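Side-chain contacts in putative Phosphoglycerate mutase (Plasmodium falciparum, PDB 3EOZ), which probably acts as a serine/threonine protein phosphatase of the phosphoglycerate mutase family, this chain carrying the histidine phosphatase domain of a membrane protein: residues 48-53 with 84-89; 137-142 with 160-165. All blocks are in the same frame, centred on the assembly; numbering follows the deposited sequence.

Contacts 1 and 2 follow each other along the chain, neither nesting nor crossing. After strand 22-28 the chain reaches helix 49-64, passes through strand 68-74 and enters helix 78-88, whose end packs back on the start of helix 49-64; this is contact 1, closing a loop of 30 residues. Helix 114-139, strand 148-154 and helix 156-166 follow, and contact 2 closes the shorter loop of 17 residues by joining the two helices. The contacts lie on opposite sides of the chain's centre, their centres about 23 Å apart. Both adjoin strand 148-154: contact 1 beside Leu151 and Ile153, contact 2 beside Val152 and Cys154, alternate residues, consistent with contacts on the two faces of the sheet.

Contact 1 (48-53 with 84-89); sequences EGCKQA and ANIISK
Cys50, in the first turn of helix 49-64, meets the end of the Ile86 side chain with its backbone as well as its side chain. Cys50 CA lies 3.7 Å from Ile86 CD1, and Cys50 CB is almost as near to the same methyl. Cys50 SG, turned to the side of its own backbone N, lies 3.9 Å from Ile86 CD1. One turn later Ala53 points its methyl toward helix 78-88. Ala53 CB touches both ends of the branched isoleucine, at 3.8 Å from Ile86 CD1 and 3.9 Å from Ile86 CG2, and therefore sits against the fork of the side chain. Ile86 CD1 thus touches both Cys50 and Ala53, three positions apart on the helix. The torsions explain this reach: Ile86 CG1 stands beside its own backbone N and CD1 continues nearly anti to CA (chi2 167°), extending one branch to Cys50 while CG2 stays against the alanine. The backbone of Ala53 adds a lighter touch, its O lying 3.9 Å from Ile87 CG1. With alanine at the crossing, the CA atoms of Ala53 and Ile86 come within 6.4 Å, and the short helix axes approach to 9.5 Å at a signed crossing angle of -44°. This is helix-helix packing in the layered alpha/beta fold of the histidine phosphatases, between the helices that precede and follow strand 68-74. Ile87 also faces the sheet, resting on Ile72, Leu151 and Ile153, whereas Ile86 points toward helix 49-64. Ala53 and Ile87 are buried, Cys50 and Ile86 only partly so. No hydrogen bond crosses between the segments, so the association rests on apolar van der Waals contact centred on the Ile86 methyls.

Contact 2 (137-142 with 160-165); sequences TYFYKP and RYFLCR. With PO4 (phosphate ion), chain D.
Phe139 lays one edge of its ring over the base of Phe162, its CE2 standing 3.6 Å from Phe162 CG above one face of that ring. Phe139 CZ reaches a little further back, to 3.8 Å from Phe162 CB. The pair is an offset edge-to-face stack, with centroids of Phe139 and Phe162 5.3 Å apart and planes at 62°. At the far end of the Phe162 ring, CZ comes more loosely to Tyr138 CD2, at 4.4 Å. The hydroxyl of Tyr138 is hydrogen-bonded to Asp99. In the fold of the histidine phosphatase superfamily these rings fill the seam between the end of helix 114-139, helix 156-166 and the central sheet: both phenylalanines rest on Leu26 of strand 22-28, and Phe162 also on Cys154. Apart from the aromatic rings, Arg165 reaches a phosphate ion, probably taken up from the crystallisation liquor. Its CG leaves anti to the backbone N (chi1 180°) and the chain stays stretched, which brings the guanidinium edge to the anion. Arg165 NE gives a nearly straight hydrogen bond to phosphate O4, 2.7 Å long with an angle of 166° at the hydrogen. The group is also held through Arg165 NH1, which donates a more bent bond to Tyr161 OH at 2.9 Å and is hydrogen-bonded to Asn132. Tyr140 turns its hydroxyl toward the same phosphate, which lies at the ring edge, though the modelled approach is too short to trust, while Tyr135 OH is hydrogen-bonded to the ion.

Contact 1 (48-53 with 84-89)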
# COMPACT_ATOMS: atom_id res chain seq x y z
N GLU B 48 0.43 27.23 -10.19
CA GLU B 48 -0.83 26.88 -9.50
C GLU B 48 -0.64 25.80 -8.40
O GLU B 48 -1.58 25.47 -7.65
CB GLU B 48 -1.89 26.48 -10.54
CG GLU B 48 -3.20 25.93 -9.98
CD GLU B 48 -3.19 24.42 -9.80
OE1 GLU B 48 -2.30 23.74 -10.35
OE2 GLU B 48 -4.10 23.90 -9.11
N GLY B 49 0.58 25.26 -8.30
CA GLY B 49 1.03 24.63 -7.07
C GLY B 49 0.94 25.61 -5.90
O GLY B 49 0.93 25.20 -4.74
N CYS B 50 0.87 26.91 -6.23
CA CYS B 50 0.68 27.98 -5.25
C CYS B 50 -0.60 27.79 -4.46
O CYS B 50 -0.63 28.01 -3.25
CB CYS B 50 0.62 29.34 -5.94
SG CYS B 50 2.08 29.74 -6.92
N LYS B 51 -1.67 27.40 -5.15
CA LYS B 51 -2.92 27.06 -4.50
C LYS B 51 -2.68 25.95 -3.48
O LYS B 51 -3.07 26.07 -2.31
N GLN B 52 -2.01 24.88 -3.94
CA GLN B 52 -1.69 23.74 -3.07
C GLN B 52 -0.95 24.28 -1.88
O GLN B 52 -1.39 24.15 -0.72
CB GLN B 52 -0.80 22.69 -3.76
CG GLN B 52 -1.11 22.32 -5.20
CD GLN B 52 -2.36 21.51 -5.34
OE1 GLN B 52 -2.34 20.43 -5.93
NE2 GLN B 52 -3.46 22.01 -4.78
N ALA B 53 0.18 24.93 -2.18
CA ALA B 53 1.10 25.45 -1.18
C ALA B 53 0.33 26.30 -0.18
O ALA B 53 0.51 26.16 1.04
CB ALA B 53 2.21 26.26 -1.83
N ALA B 84 8.15 27.23 0.30
CA ALA B 84 8.58 27.76 1.60
C ALA B 84 8.06 29.19 1.79
O ALA B 84 7.45 29.52 2.81
CB ALA B 84 10.08 27.71 1.72
N ASN B 85 8.29 30.03 0.78
CA ASN B 85 7.81 31.41 0.82
C ASN B 85 6.31 31.50 1.10
O ASN B 85 5.91 32.11 2.08
CB ASN B 85 8.14 32.13 -0.50
CG ASN B 85 9.44 32.91 -0.42
OD1 ASN B 85 10.50 32.45 -0.90
ND2 ASN B 85 9.38 34.11 0.17
N ILE B 86 5.50 30.86 0.26
CA ILE B 86 4.06 30.87 0.42
C ILE B 86 3.66 30.38 1.82
O ILE B 86 2.72 30.92 2.44
CB ILE B 86 3.39 30.00 -0.66
CG1 ILE B 86 3.60 30.61 -2.05
CG2 ILE B 86 1.90 29.82 -0.39
CD1 ILE B 86 3.24 29.67 -3.20
N ILE B 87 4.38 29.38 2.34
CA ILE B 87 4.09 28.84 3.68
C ILE B 87 4.54 29.80 4.79
O ILE B 87 3.87 29.88 5.81
CB ILE B 87 4.66 27.38 3.87
CG1 ILE B 87 3.77 26.38 3.12
CG2 ILE B 87 4.73 26.97 5.33
CD1 ILE B 87 4.37 25.00 2.95
N SER B 88 5.64 30.52 4.57
CA SER B 88 6.08 31.63 5.47
C SER B 88 4.95 32.52 5.95
O SER B 88 4.81 32.77 7.14
CB SER B 88 7.08 32.56 4.77
OG SER B 88 8.19 31.85 4.26
N LYS B 89 4.17 33.01 5.00
CA LYS B 89 3.02 33.87 5.30
C LYS B 89 2.25 33.44 6.54
O LYS B 89 1.81 34.29 7.30
CB LYS B 89 2.06 33.94 4.11

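Contact 2 (137-142 with 160-165)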
# COMPACT_ATOMS: atom_id res chain seq x y z
N THR B 137 19.68 14.50 10.14
CA THR B 137 19.42 15.83 10.62
C THR B 137 17.97 15.90 11.10
O THR B 137 17.72 16.28 12.24
CB THR B 137 19.63 16.88 9.56
OG1 THR B 137 21.00 16.89 9.16
CG2 THR B 137 19.18 18.29 10.08
N TYR B 138 17.04 15.49 10.26
CA TYR B 138 15.64 15.74 10.52
C TYR B 138 14.99 14.62 11.31
O TYR B 138 13.99 14.86 11.99
CB TYR B 138 14.91 16.05 9.20
CG TYR B 138 15.54 17.24 8.50
CD1 TYR B 138 15.38 18.54 9.00
CD2 TYR B 138 16.30 17.08 7.36
CE1 TYR B 138 15.96 19.64 8.37
CE2 TYR B 138 16.89 18.16 6.72
CZ TYR B 138 16.71 19.46 7.23
OH TYR B 138 17.29 20.54 6.60
N PHE B 139 15.56 13.42 11.28
CA PHE B 139 14.98 12.31 12.05
C PHE B 139 15.71 11.93 13.34
O PHE B 139 15.08 11.47 14.27
CB PHE B 139 14.75 11.08 11.18
CG PHE B 139 13.61 11.22 10.23
CD1 PHE B 139 12.39 10.61 10.50
CD2 PHE B 139 13.74 11.99 9.09
CE1 PHE B 139 11.30 10.76 9.62
CE2 PHE B 139 12.67 12.14 8.22
CZ PHE B 139 11.45 11.52 8.47
N TYR B 140 17.03 12.13 13.42
CA TYR B 140 17.75 11.80 14.65
C TYR B 140 18.06 13.01 15.53
O TYR B 140 18.01 12.92 16.74
CB TYR B 140 19.07 11.10 14.34
CG TYR B 140 18.98 9.73 13.68
CD1 TYR B 140 17.78 9.02 13.59
CD2 TYR B 140 20.13 9.15 13.17
CE1 TYR B 140 17.73 7.77 12.98
CE2 TYR B 140 20.10 7.90 12.57
CZ TYR B 140 18.90 7.22 12.47
OH TYR B 140 18.90 5.99 11.86
N LYS B 141 18.42 14.13 14.93
CA LYS B 141 18.93 15.27 15.68
C LYS B 141 17.98 15.57 16.84
O LYS B 141 16.79 15.80 16.60
CB LYS B 141 19.10 16.49 14.76
CG LYS B 141 20.11 17.54 15.23
CD LYS B 141 20.93 18.13 14.05
CE LYS B 141 20.54 19.58 13.72
NZ LYS B 141 21.37 20.15 12.61
N PRO B 142 18.49 15.53 18.09
CA PRO B 142 17.72 15.65 19.33
C PRO B 142 16.67 16.74 19.32
O PRO B 142 16.93 17.84 18.81
CB PRO B 142 18.79 15.98 20.37
CG PRO B 142 20.00 15.25 19.90
CD PRO B 142 19.92 15.23 18.38
N ARG B 160 9.83 10.19 0.02
CA ARG B 160 9.79 8.76 -0.21
C ARG B 160 10.93 8.06 0.50
O ARG B 160 10.70 7.08 1.20
CB ARG B 160 9.86 8.46 -1.71
CG ARG B 160 9.62 7.00 -2.03
CD ARG B 160 9.31 6.78 -3.48
NE ARG B 160 10.46 7.10 -4.32
CZ ARG B 160 10.42 7.89 -5.39
NH1 ARG B 160 9.28 8.46 -5.79
NH2 ARG B 160 11.54 8.11 -6.08
N TYR B 161 12.14 8.56 0.30
CA TYR B 161 13.32 8.01 0.97
C TYR B 161 13.12 8.07 2.49
O TYR B 161 13.21 7.06 3.16
CB TYR B 161 14.60 8.76 0.56
CG TYR B 161 15.86 8.33 1.29
CD1 TYR B 161 16.16 8.82 2.55
CD2 TYR B 161 16.78 7.44 0.69
CE1 TYR B 161 17.31 8.43 3.22
CE2 TYR B 161 17.93 7.04 1.36
CZ TYR B 161 18.19 7.54 2.62
OH TYR B 161 19.33 7.15 3.30
N PHE B 162 12.81 9.25 3.03
CA PHE B 162 12.58 9.39 4.46
C PHE B 162 11.60 8.38 5.02
O PHE B 162 11.86 7.74 6.02
CB PHE B 162 12.07 10.81 4.81
CG PHE B 162 13.11 11.91 4.68
CD1 PHE B 162 14.48 11.63 4.52
CD2 PHE B 162 12.72 13.24 4.72
CE1 PHE B 162 15.41 12.65 4.41
CE2 PHE B 162 13.66 14.27 4.61
CZ PHE B 162 15.00 13.97 4.46
N LEU B 163 10.45 8.25 4.37
CA LEU B 163 9.36 7.45 4.94
C LEU B 163 9.58 5.97 4.72
O LEU B 163 9.30 5.16 5.60
CB LEU B 163 8.01 7.90 4.39
CG LEU B 163 7.55 9.28 4.87
CD1 LEU B 163 6.20 9.64 4.25
CD2 LEU B 163 7.43 9.32 6.37
N CYS B 164 10.10 5.60 3.55
CA CYS B 164 10.46 4.19 3.34
C CYS B 164 11.42 3.74 4.43
O CYS B 164 11.29 2.65 5.02
CB CYS B 164 11.09 3.94 1.95
SG CYS B 164 9.89 3.93 0.60
N ARG B 165 12.38 4.61 4.72
CA ARG B 165 13.40 4.32 5.71
C ARG B 165 12.85 4.40 7.15
O ARG B 165 12.98 3.45 7.92
CB ARG B 165 14.59 5.25 5.49
CG ARG B 165 15.68 5.03 6.46
CD ARG B 165 16.97 5.75 6.07
NE ARG B 165 17.95 5.55 7.14
CZ ARG B 165 19.17 6.07 7.14
NH1 ARG B 165 19.59 6.82 6.14
NH2 ARG B 165 19.97 5.84 8.18
P PO4 D . 16.98 3.80 10.46
O1 PO4 D . 16.77 2.37 10.92
O2 PO4 D . 15.87 4.68 11.01
O3 PO4 D . 18.30 4.28 10.99
O4 PO4 D . 17.05 3.81 8.95